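Local coordinates for toxin-like protein (Paenibacillus larvae subsp. larvae BRL-230010, PDB 5DZQ) that is a C3-like mono-ADP-ribosyltransferase toxin that probably transfers ADP-ribose from NAD+ to a target protein, at residues L158-P161 / K162-A166. Residues are numbered along the deposited sequence; the frame is centred on the assembly and turned at random.
Sequences LKVP and KGAHA
Lys162 and Gly163 form the corner of a type II beta turn that runs from Pro161 to Ala164 and lets the chain leave the end of strand 154-160. The CB of Lys162 points away from the strand end and the exposed chain runs outward from the turn, while its backbone N is hydrogen-bonded to Thr90 OG1. Gly163 takes the second corner with positive phi, a backbone conformation that glycine adopts readily; its own N does not bond to Pro161 O. Ala164 closes the turn. Its N donates to Pro161 O over 3.2 Å, the N-H pointing fairly straight at the acceptor (155°), although the donor stands 34° from the carbonyl plane. The methyl of the same alanine faces back to the strand end, where its CB makes an apolar contact with Val160 CG1 at 3.9 Å. Pro161 CG lies a little farther from Ala164 CB, at 4.2 Å. Val160 brings CG1 to this methyl by holding it anti to its backbone N (chi1 -169°). Past the turn, the CB of His165 points away from the strand end, and its ND1 is hydrogen-bonded to Ser85 O. Ala166 turns its methyl inward, where it touches Leu181 and Leu183 of strand 179-183. The turn thus links the five-stranded mixed sheet, in which strand 154-160 lies between strands 91-97 and 203-211, to strand 167-170 of the three-stranded antiparallel sheet.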
loop_
_atom_site.group_PDB
_atom_site.type_symbol
_atom_site.label_atom_id
_atom_site.label_comp_id
_atom_site.label_asym_id
_atom_site.label_seq_id
_atom_site.Cartn_x
_atom_site.Cartn_y
_atom_site.Cartn_z
ATOM N N LEU B 158 13.767 8.523 -10.190
ATOM C CA LEU B 158 13.268 9.358 -11.275
ATOM C C LEU B 158 13.815 10.764 -11.167
ATOM O O LEU B 158 13.767 11.379 -10.100
ATOM C CB LEU B 158 11.734 9.425 -11.271
ATOM C CG LEU B 158 10.949 8.122 -11.400
ATOM C CD1 LEU B 158 9.928 7.980 -10.281
ATOM C CD2 LEU B 158 10.266 8.054 -12.752
ATOM N N LYS B 159 14.313 11.277 -12.281
ATOM C CA LYS B 159 14.691 12.676 -12.353
ATOM C C LYS B 159 13.478 13.452 -12.844
ATOM O O LYS B 159 12.958 13.197 -13.928
ATOM C CB LYS B 159 15.902 12.869 -13.273
ATOM C CG LYS B 159 16.273 14.324 -13.532
ATOM C CD LYS B 159 17.577 14.441 -14.345
ATOM C CE LYS B 159 17.502 13.627 -15.628
ATOM N NZ LYS B 159 18.815 13.585 -16.339
ATOM N N VAL B 160 12.990 14.364 -12.016
ATOM C CA VAL B 160 11.828 15.164 -12.383
ATOM C C VAL B 160 12.323 16.562 -12.689
ATOM O O VAL B 160 12.923 17.206 -11.829
ATOM C CB VAL B 160 10.775 15.202 -11.265
ATOM C CG1 VAL B 160 9.479 15.811 -11.769
ATOM C CG2 VAL B 160 10.526 13.802 -10.729
ATOM N N PRO B 161 12.079 17.039 -13.920
ATOM C CA PRO B 161 12.664 18.305 -14.373
ATOM C C PRO B 161 12.021 19.534 -13.745
ATOM O O PRO B 161 10.843 19.510 -13.407
ATOM C CB PRO B 161 12.413 18.285 -15.885
ATOM C CG PRO B 161 11.186 17.463 -16.040
ATOM C CD PRO B 161 11.254 16.403 -14.963
ATOM N N LYS B 162 12.807 20.597 -13.587
ATOM C CA LYS B 162 12.287 21.902 -13.197
ATOM C C LYS B 162 11.077 22.281 -14.053
ATOM O O LYS B 162 11.063 22.057 -15.268
ATOM C CB LYS B 162 13.389 22.965 -13.328
ATOM C CG LYS B 162 13.005 24.349 -12.822
ATOM C CD LYS B 162 14.098 25.360 -13.132
ATOM C CE LYS B 162 13.902 26.659 -12.368
ATOM N NZ LYS B 162 12.628 27.329 -12.723
ATOM N N GLY B 163 10.051 22.835 -13.415
ATOM C CA GLY B 163 8.890 23.329 -14.135
ATOM C C GLY B 163 7.790 22.301 -14.317
ATOM O O GLY B 163 6.689 22.648 -14.733
ATOM N N ALA B 164 8.080 21.039 -14.005
ATOM C CA ALA B 164 7.090 19.965 -14.141
ATOM C C ALA B 164 5.948 20.142 -13.157
ATOM O O ALA B 164 6.142 20.659 -12.050
ATOM C CB ALA B 164 7.741 18.601 -13.937
ATOM N N HIS B 165 4.753 19.717 -13.556
ATOM C CA HIS B 165 3.666 19.623 -12.610
ATOM C C HIS B 165 4.039 18.519 -11.637
ATOM O O HIS B 165 4.337 17.386 -12.034
ATOM C CB HIS B 165 2.326 19.354 -13.306
ATOM C CG HIS B 165 1.898 20.458 -14.223
ATOM N ND1 HIS B 165 1.982 21.791 -13.873
ATOM C CD2 HIS B 165 1.401 20.434 -15.482
ATOM C CE1 HIS B 165 1.551 22.536 -14.874
ATOM N NE2 HIS B 165 1.195 21.737 -15.866
ATOM N N ALA B 166 4.063 18.872 -10.363
ATOM C CA ALA B 166 4.396 17.931 -9.298
ATOM C C ALA B 166 4.207 18.677 -8.003
ATOM O O ALA B 166 4.743 19.772 -7.842
ATOM C CB ALA B 166 5.839 17.411 -9.426
#